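PDB 5F8V: aminotransferase, class V family protein from Trichomonas vaginalis, which catalyses, as a pyridoxal-phosphate-dependent phosphoserine aminotransferase, the reversible transfer of an amino group from O-phospho-L-serine to 2-oxoglutarate, a step of L-serine biosynthesis. Local coordinates for the interface of chains A and B. Sequence-based numbering; all coordinates share one arbitrary frame. Chains: chain A/B, Aminotransferase, class V family protein.

Contact 1: the interface of chains A and B. Residues chain A 36, 40-42; chain B 8, 10, 13-14, 335.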
loop_
_atom_site.group_PDB
_atom_site.type_symbol
_atom_site.label_atom_id
_atom_site.label_comp_id
_atom_site.label_asym_id
_atom_site.label_seq_id
_atom_site.Cartn_x
_atom_site.Cartn_y
_atom_site.Cartn_z
ATOM N N MET A 36 8.628 -12.589 17.394
ATOM C CA MET A 36 7.768 -11.482 16.966
ATOM C C MET A 36 6.935 -11.847 15.744
ATOM O O MET A 36 7.251 -12.784 15.012
ATOM C CB MET A 36 8.604 -10.223 16.700
ATOM C CG MET A 36 9.924 -10.466 15.991
ATOM S SD MET A 36 11.113 -9.126 16.207
ATOM C CE MET A 36 12.538 -9.860 15.421
ATOM N N GLU A 40 5.869 -7.068 13.018
ATOM C CA GLU A 40 6.724 -6.277 13.917
ATOM C C GLU A 40 8.212 -6.299 13.559
ATOM O O GLU A 40 9.038 -5.735 14.284
ATOM C CB GLU A 40 6.562 -6.757 15.364
ATOM C CG GLU A 40 5.140 -6.751 15.901
ATOM C CD GLU A 40 4.998 -7.623 17.137
ATOM O OE1 GLU A 40 5.285 -8.837 17.041
ATOM O OE2 GLU A 40 4.595 -7.108 18.198
ATOM N N VAL A 41 8.541 -6.917 12.431
ATOM C CA VAL A 41 9.919 -7.209 12.060
ATOM C C VAL A 41 10.476 -6.068 11.207
ATOM O O VAL A 41 9.786 -5.562 10.329
ATOM C CB VAL A 41 9.968 -8.568 11.317
ATOM C CG1 VAL A 41 11.270 -8.754 10.570
ATOM C CG2 VAL A 41 9.758 -9.706 12.306
ATOM N N SER A 42 11.719 -5.664 11.464
ATOM C CA SER A 42 12.367 -4.643 10.635
ATOM C C SER A 42 12.630 -5.148 9.215
ATOM O O SER A 42 13.142 -6.247 9.021
ATOM C CB SER A 42 13.694 -4.185 11.221
ATOM O OG SER A 42 14.260 -3.179 10.391
ATOM N N ASN B 8 11.237 -6.329 21.500
ATOM C CA ASN B 8 11.534 -5.808 20.177
ATOM C C ASN B 8 11.649 -4.286 20.200
ATOM O O ASN B 8 10.681 -3.590 20.506
ATOM C CB ASN B 8 10.420 -6.226 19.211
ATOM C CG ASN B 8 10.756 -5.954 17.756
ATOM O OD1 ASN B 8 11.879 -5.589 17.405
ATOM N ND2 ASN B 8 9.773 -6.155 16.895
ATOM N N SER B 10 12.584 -2.514 17.396
ATOM C CA SER B 10 12.684 -2.131 15.982
ATOM C C SER B 10 12.153 -0.718 15.760
ATOM O O SER B 10 11.138 -0.331 16.339
ATOM C CB SER B 10 11.910 -3.102 15.080
ATOM O OG SER B 10 11.947 -2.674 13.722
ATOM N N PRO B 13 9.314 -1.622 10.481
ATOM C CA PRO B 13 8.098 -1.832 11.283
ATOM C C PRO B 13 8.410 -2.267 12.716
ATOM O O PRO B 13 9.475 -2.836 12.974
ATOM C CB PRO B 13 7.370 -2.939 10.527
ATOM C CG PRO B 13 7.806 -2.752 9.113
ATOM C CD PRO B 13 9.253 -2.375 9.219
ATOM N N ALA B 14 7.485 -1.993 13.628
ATOM C CA ALA B 14 7.776 -2.055 15.059
ATOM C C ALA B 14 6.807 -2.950 15.814
ATOM O O ALA B 14 5.833 -3.460 15.246
ATOM C CB ALA B 14 7.748 -0.653 15.639
ATOM N N THR B 335 16.688 -6.068 17.727
ATOM C CA THR B 335 16.645 -4.907 16.826
ATOM C C THR B 335 17.117 -3.592 17.485
ATOM O O THR B 335 16.527 -2.523 17.275
ATOM C CB THR B 335 15.239 -4.739 16.180
ATOM O OG1 THR B 335 14.554 -6.001 16.123
ATOM C CG2 THR B 335 15.367 -4.173 14.765
#
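The loop of chain A that runs from A:Met36 through the 3-10 helix 38-40 to A:Ser42 lies against chain B at strand 7-8, the N-terminal loop that follows it, and B:Thr335. B:Asn8 makes a polar link across: its amide nitrogen ND2 donates to the backbone carbonyl A:Glu40 O at 2.7 Å. The acceptor lies nearly in the amide plane, while the nitrogen stands above the carbonyl plane, 41° out of it. A chi1 of -169° swings the amide away from its own backbone nitrogen and toward this carbonyl. The other end of the amide is held from within chain B, where B:Thr335 OG1 (3.0 Å) and B:Ser10 N (3.2 Å) reach B:Asn8 OD1 from opposite faces, which fixes the flip of the group. A:Met36 crosses B:Asn8 at about a right angle, laying its sulfur over the amide face with SD 3.5 Å from B:Asn8 CG. Beyond it, the methylenes CB and CG of A:Glu40 rest on the carbonyl of B:Ala14, each 3.4 Å from its O. A:Val41 O points at the B:Pro13 ring, 3.4 Å from CD, and A:Ser42 CB packs on the B:Thr335 methyl CG2 at 3.9 Å. The site lies where the N-terminal strand and loop of one subunit meet the segment leading to helix 46-63 of the other, with B:Thr335 just beyond strand 333-334.

Contact 2: the interface of chains A and B. Residues chain A 10, 12-13; chain B 40-43.
The Ser-x-Gly-Pro turn in the N-terminal loop of this class V (SerC-type) aminotransferase, A:Ser10 to A:Pro13, presses on the stretch B:Glu40 to B:His43 that enters from the other subunit. Its shape rests on the cis peptide before A:Pro13 and on the hydroxyl of A:Ser10, which works in two directions. OG donates to A:Pro13 O at 2.8 Å, coming in 26° off the carbonyl plane, and accepts a hydrogen bond from the A:Gly12 backbone N at 3.3 Å. A chi1 of 176° turns this hydroxyl away from its own backbone N and in over the turn, where the two bonds fix its rotation. The same oxygen forms the surface on which B:Ser42 lies, with B:Ser42 CB 3.4 Å from A:Ser10 OG. B:Ser42 thus touches through its methylene and backbone rather than by a hydroxyl-to-hydroxyl bond. Less comfortable is the meeting of two carbonyls: A:Pro13 O and B:Glu40 O stand 3.2 Å apart and can only accept. The A:Ser10 hydroxyl on A:Pro13 O probably relieves part of that repulsion. On its ring side A:Pro13 takes B:Val41 O against CB, CG and CD, the nearest approach being 3.5 Å to CD. B:His43 crosses the proline at about a right angle and brings its imidazole ND1 to 3.7 Å from A:Pro13 CD. The same ND1 also lies near the carbonyl A:Gly12 O, 3.5 Å away.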
loop_
_atom_site.group_PDB
_atom_site.type_symbol
_atom_site.label_atom_id
_atom_site.label_comp_id
_atom_site.label_asym_id
_atom_site.label_seq_id
_atom_site.Cartn_x
_atom_site.Cartn_y
_atom_site.Cartn_z
ATOM N N SER A 10 -16.821 -12.333 -4.385
ATOM C CA SER A 10 -16.407 -10.944 -4.523
ATOM C C SER A 10 -15.361 -10.792 -5.619
ATOM O O SER A 10 -14.426 -11.583 -5.703
ATOM C CB SER A 10 -15.842 -10.388 -3.224
ATOM O OG SER A 10 -15.368 -9.068 -3.442
ATOM N N GLY A 12 -13.218 -8.371 -5.841
ATOM C CA GLY A 12 -11.973 -7.771 -5.336
ATOM C C GLY A 12 -12.201 -6.787 -4.190
ATOM O O GLY A 12 -12.958 -5.837 -4.376
ATOM N N PRO A 13 -11.580 -6.967 -3.016
ATOM C CA PRO A 13 -10.756 -8.121 -2.666
ATOM C C PRO A 13 -11.546 -9.427 -2.644
ATOM O O PRO A 13 -12.780 -9.424 -2.516
ATOM C CB PRO A 13 -10.231 -7.768 -1.270
ATOM C CG PRO A 13 -10.206 -6.290 -1.258
ATOM C CD PRO A 13 -11.377 -5.850 -2.078
ATOM N N GLU B 40 -10.734 -10.876 2.624
ATOM C CA GLU B 40 -11.514 -11.404 1.487
ATOM C C GLU B 40 -12.781 -10.614 1.119
ATOM O O GLU B 40 -13.478 -10.967 0.168
ATOM C CB GLU B 40 -11.903 -12.847 1.788
ATOM C CG GLU B 40 -10.725 -13.779 1.999
ATOM C CD GLU B 40 -11.168 -15.138 2.490
ATOM O OE1 GLU B 40 -11.704 -15.213 3.621
ATOM O OE2 GLU B 40 -11.004 -16.124 1.737
ATOM N N VAL B 41 -13.046 -9.531 1.843
ATOM C CA VAL B 41 -14.326 -8.845 1.793
ATOM C C VAL B 41 -14.260 -7.672 0.802
ATOM O O VAL B 41 -13.226 -6.981 0.703
ATOM C CB VAL B 41 -14.729 -8.425 3.239
ATOM C CG1 VAL B 41 -14.078 -7.115 3.675
ATOM C CG2 VAL B 41 -16.238 -8.385 3.416
ATOM N N SER B 42 -15.344 -7.472 0.042
ATOM C CA SER B 42 -15.429 -6.350 -0.896
ATOM C C SER B 42 -15.371 -5.035 -0.129
ATOM O O SER B 42 -15.933 -4.912 0.952
ATOM C CB SER B 42 -16.710 -6.405 -1.737
ATOM O OG SER B 42 -16.860 -5.231 -2.530
ATOM N N HIS B 43 -14.665 -4.068 -0.691
ATOM C CA HIS B 43 -14.557 -2.731 -0.106
ATOM C C HIS B 43 -15.797 -1.873 -0.422
ATOM O O HIS B 43 -16.004 -0.847 0.221
ATOM C CB HIS B 43 -13.263 -2.026 -0.562
ATOM C CG HIS B 43 -13.214 -1.719 -2.026
ATOM N ND1 HIS B 43 -12.932 -2.672 -2.982
ATOM C CD2 HIS B 43 -13.422 -0.563 -2.701
ATOM C CE1 HIS B 43 -12.964 -2.117 -4.180
ATOM N NE2 HIS B 43 -13.254 -0.837 -4.037
#

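Contact 3: the interface of chains A and B. Residues chain A 28-29, 37, 39; chain B 18, 21-22, 25, 28.
A:Met28 and A:Thr29 lie across helix 18-27 of chain B, the first helix of this class V aminotransferase subunit, with A:Ser37 closing over the same helix from the loop before 3-10 helix 38-40. Apolar packing carries the contact, and B:Leu21 is its centre. That leucine points its two methyls at A:Ser37, with CD2 3.6 Å from A:Ser37 CB and close beside the hydroxyl as well. A:Met28 passes the leucine's isobutyl group at a slant, the sulfur SD 3.9 Å from B:Leu21 CD2. Further back along the chain, A:Met28 CB meets the methyl CB of B:Ala25 at 3.9 Å. The methionine is bent at chi2 (60°) and chi3 (67°), which folds its sulfur back toward B:Leu21 while CE goes on to B:Met28. There the two CE methyls approach to 3.2 Å, tighter than usual; both come from the same residue of the two copies, so the two-fold axis runs close by. At the start of the helix, A:Thr29 turns its methyl CG2 toward B:Leu18 CD1, 3.8 Å away. One close contact pairs a carbon with a polar atom: A:Met28 CG lies 3.2 Å from the helix carbonyl B:Leu21 O. Two hydrogen bonds within chain A brace the covering segment: A:Ser37 OG donates to A:Met28 O at 2.9 Å, tilted 16° from the carbonyl plane, and accepts from A:Ile39 N, tying the 3-10 turn to it.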
loop_
_atom_site.group_PDB
_atom_site.type_symbol
_atom_site.label_atom_id
_atom_site.label_comp_id
_atom_site.label_asym_id
_atom_site.label_seq_id
_atom_site.Cartn_x
_atom_site.Cartn_y
_atom_site.Cartn_z
ATOM N N MET A 28 0.898 -15.888 14.001
ATOM C CA MET A 28 0.631 -14.442 14.067
ATOM C C MET A 28 1.412 -13.725 15.166
ATOM O O MET A 28 1.796 -12.574 14.983
ATOM C CB MET A 28 -0.873 -14.182 14.240
ATOM C CG MET A 28 -1.306 -12.719 14.348
ATOM S SD MET A 28 -0.888 -11.686 12.928
ATOM C CE MET A 28 -1.939 -12.431 11.694
ATOM N N THR A 29 1.632 -14.392 16.297
ATOM C CA THR A 29 2.377 -13.806 17.423
ATOM C C THR A 29 3.865 -14.158 17.412
ATOM O O THR A 29 4.666 -13.494 18.080
ATOM C CB THR A 29 1.773 -14.219 18.784
ATOM O OG1 THR A 29 2.070 -15.591 19.056
ATOM C CG2 THR A 29 0.270 -14.019 18.791
ATOM N N SER A 37 5.854 -11.095 15.559
ATOM C CA SER A 37 5.002 -11.202 14.384
ATOM C C SER A 37 5.807 -10.788 13.163
ATOM O O SER A 37 6.762 -10.015 13.284
ATOM C CB SER A 37 3.789 -10.273 14.531
ATOM O OG SER A 37 2.880 -10.412 13.444
ATOM N N ILE A 39 4.544 -8.816 11.206
ATOM C CA ILE A 39 4.146 -7.397 11.262
ATOM C C ILE A 39 5.127 -6.502 12.061
ATOM O O ILE A 39 5.207 -5.301 11.801
ATOM C CB ILE A 39 2.704 -7.251 11.830
ATOM C CG1 ILE A 39 1.679 -7.894 10.880
ATOM C CG2 ILE A 39 2.318 -5.786 12.055
ATOM C CD1 ILE A 39 0.280 -8.007 11.459
ATOM N N LEU B 18 0.191 -7.166 21.836
ATOM C CA LEU B 18 -0.047 -8.609 21.715
ATOM C C LEU B 18 -1.529 -8.948 21.583
ATOM O O LEU B 18 -1.888 -9.834 20.807
ATOM C CB LEU B 18 0.566 -9.365 22.910
ATOM C CG LEU B 18 0.408 -10.891 22.955
ATOM C CD1 LEU B 18 0.843 -11.555 21.655
ATOM C CD2 LEU B 18 1.191 -11.460 24.129
ATOM N N LEU B 21 -2.604 -8.621 17.915
ATOM C CA LEU B 21 -2.173 -9.816 17.187
ATOM C C LEU B 21 -3.089 -11.020 17.475
ATOM O O LEU B 21 -3.438 -11.756 16.551
ATOM C CB LEU B 21 -0.722 -10.172 17.520
ATOM C CG LEU B 21 0.365 -9.197 17.045
ATOM C CD1 LEU B 21 1.700 -9.561 17.662
ATOM C CD2 LEU B 21 0.466 -9.185 15.526
ATOM N N GLU B 22 -3.487 -11.195 18.737
ATOM C CA GLU B 22 -4.352 -12.326 19.141
ATOM C C GLU B 22 -5.768 -12.215 18.584
ATOM O O GLU B 22 -6.347 -13.224 18.182
ATOM C CB GLU B 22 -4.402 -12.480 20.668
ATOM C CG GLU B 22 -3.113 -13.040 21.259
ATOM C CD GLU B 22 -3.144 -13.179 22.773
ATOM O OE1 GLU B 22 -4.163 -12.826 23.405
ATOM O OE2 GLU B 22 -2.135 -13.652 23.337
ATOM N N ALA B 25 -5.456 -12.986 14.790
ATOM C CA ALA B 25 -5.328 -14.437 14.660
ATOM C C ALA B 25 -6.682 -15.143 14.771
ATOM O O ALA B 25 -7.043 -15.937 13.904
ATOM C CB ALA B 25 -4.367 -14.981 15.709
ATOM N N MET B 28 -9.217 -14.406 11.872
ATOM C CA MET B 28 -8.599 -14.466 10.544
ATOM C C MET B 28 -9.465 -15.156 9.482
ATOM O O MET B 28 -9.526 -14.677 8.362
ATOM C CB MET B 28 -7.220 -15.140 10.622
ATOM C CG MET B 28 -6.421 -15.120 9.324
ATOM S SD MET B 28 -5.905 -13.463 8.836
ATOM C CE MET B 28 -4.489 -13.304 9.921
#

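Contact 4: the interface of chains A and B. Residues chain A 43, 245-248; chain B 13, 201, 207.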
loop_
_atom_site.group_PDB
_atom_site.type_symbol
_atom_site.label_atom_id
_atom_site.label_comp_id
_atom_site.label_asym_id
_atom_site.label_seq_id
_atom_site.Cartn_x
_atom_site.Cartn_y
_atom_site.Cartn_z
ATOM N N HIS A 43 12.311 -4.309 8.240
ATOM C CA HIS A 43 12.607 -4.589 6.835
ATOM C C HIS A 43 14.111 -4.621 6.511
ATOM O O HIS A 43 14.522 -5.254 5.540
ATOM C CB HIS A 43 11.843 -3.614 5.914
ATOM C CG HIS A 43 12.310 -2.191 5.983
ATOM N ND1 HIS A 43 12.051 -1.362 7.056
ATOM C CD2 HIS A 43 12.984 -1.435 5.084
ATOM C CE1 HIS A 43 12.558 -0.166 6.825
ATOM N NE2 HIS A 43 13.132 -0.184 5.637
ATOM N N THR A 245 10.079 1.535 3.278
ATOM C CA THR A 245 9.530 0.318 3.854
ATOM C C THR A 245 8.511 -0.327 2.901
ATOM O O THR A 245 7.516 0.302 2.541
ATOM C CB THR A 245 8.867 0.582 5.217
ATOM O OG1 THR A 245 9.690 1.469 5.986
ATOM C CG2 THR A 245 8.681 -0.726 5.986
ATOM N N PRO A 246 8.758 -1.587 2.491
ATOM C CA PRO A 246 7.809 -2.290 1.627
ATOM C C PRO A 246 6.595 -2.776 2.427
ATOM O O PRO A 246 6.678 -2.877 3.650
ATOM C CB PRO A 246 8.632 -3.475 1.129
ATOM C CG PRO A 246 9.516 -3.795 2.274
ATOM C CD PRO A 246 9.880 -2.469 2.883
ATOM N N PRO A 247 5.473 -3.081 1.755
ATOM C CA PRO A 247 4.289 -3.557 2.486
ATOM C C PRO A 247 4.466 -5.009 2.919
ATOM O O PRO A 247 3.986 -5.924 2.257
ATOM C CB PRO A 247 3.163 -3.382 1.464
ATOM C CG PRO A 247 3.838 -3.548 0.139
ATOM C CD PRO A 247 5.230 -2.996 0.306
ATOM N N THR A 248 5.165 -5.193 4.039
ATOM C CA THR A 248 5.729 -6.497 4.410
ATOM C C THR A 248 4.680 -7.594 4.603
ATOM O O THR A 248 4.839 -8.709 4.089
ATOM C CB THR A 248 6.621 -6.393 5.671
ATOM O OG1 THR A 248 5.904 -5.741 6.714
ATOM C CG2 THR A 248 7.882 -5.592 5.390
ATOM N N PRO B 13 9.314 -1.622 10.481
ATOM C CA PRO B 13 8.098 -1.832 11.283
ATOM C C PRO B 13 8.410 -2.267 12.716
ATOM O O PRO B 13 9.475 -2.836 12.974
ATOM C CB PRO B 13 7.370 -2.939 10.527
ATOM C CG PRO B 13 7.806 -2.752 9.113
ATOM C CD PRO B 13 9.253 -2.375 9.219
ATOM N N GLN B 201 3.493 2.056 10.161
ATOM C CA GLN B 201 4.339 0.987 10.742
ATOM C C GLN B 201 5.166 1.306 12.000
ATOM O O GLN B 201 5.959 0.457 12.441
ATOM C CB GLN B 201 5.267 0.380 9.670
ATOM C CG GLN B 201 6.417 1.272 9.173
ATOM C CD GLN B 201 6.057 2.101 7.952
ATOM O OE1 GLN B 201 4.895 2.422 7.735
ATOM N NE2 GLN B 201 7.058 2.464 7.160
ATOM N N ALA B 207 3.091 -1.599 7.464
ATOM C CA ALA B 207 3.757 -0.768 6.468
ATOM C C ALA B 207 2.896 -0.695 5.216
ATOM O O ALA B 207 2.033 -1.544 5.000
ATOM C CB ALA B 207 5.129 -1.325 6.141
#
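A:Thr245 and A:Pro246 run extended past B:Ala207, itself extended with psi 160°, and the chain turns at A:Pro247 (psi 82°) before A:Thr248 starts helix 248-263. This Thr-Pro-Pro-Thr stretch of the SerC-type aminotransferase meets chain B next to its cofactor lysine: B:Gln201 directly precedes B:Lys202, which carries the pyridoxal phosphate as a Schiff base. In this family the threonine corresponding to A:Thr245 helps bind the cofactor phosphate of the partner subunit. Here the carboxamide nitrogen B:Gln201 NE2 lies 3.0 Å from the hydroxyl A:Thr245 OG1, a hydrogen bond in which the amide donates. The two side chains come from opposite directions, and the glutamine reaches across through a bend at chi2 of -92°. The methyl of A:Thr245, anti to the backbone N, packs against both chains. Its CG2 touches B:Ala207 CB at 3.6 Å and the B:Pro13 ring at CD, 3.7 Å away. On the chain A side it sits over one face of the A:His43 imidazole, 3.5 Å above the plane and toward the rim, and so probably helps to fix that ring's tilt. The methyl of B:Ala207 also presses on the carbonyl of A:Pro246, its CB 3.3 Å from A:Pro246 O.

Contacts 1 and 2 are overlapping parts of twin patches related by the two-fold axis, which exchanges the chains; the centres of their C-alpha atoms are about 29 Å apart. Contact 1 lies about 10 Å from contact 4, and both use B:Pro13, so the turn at B:Pro13 touches both the 40-42 segment and the A:Thr245 stretch of the partner. Contact 3, about 13 Å from contact 1 and 16 Å from contact 4, packs the first helix closer to the axis. Dimer formation thus builds part of each active site, as is usual for this family.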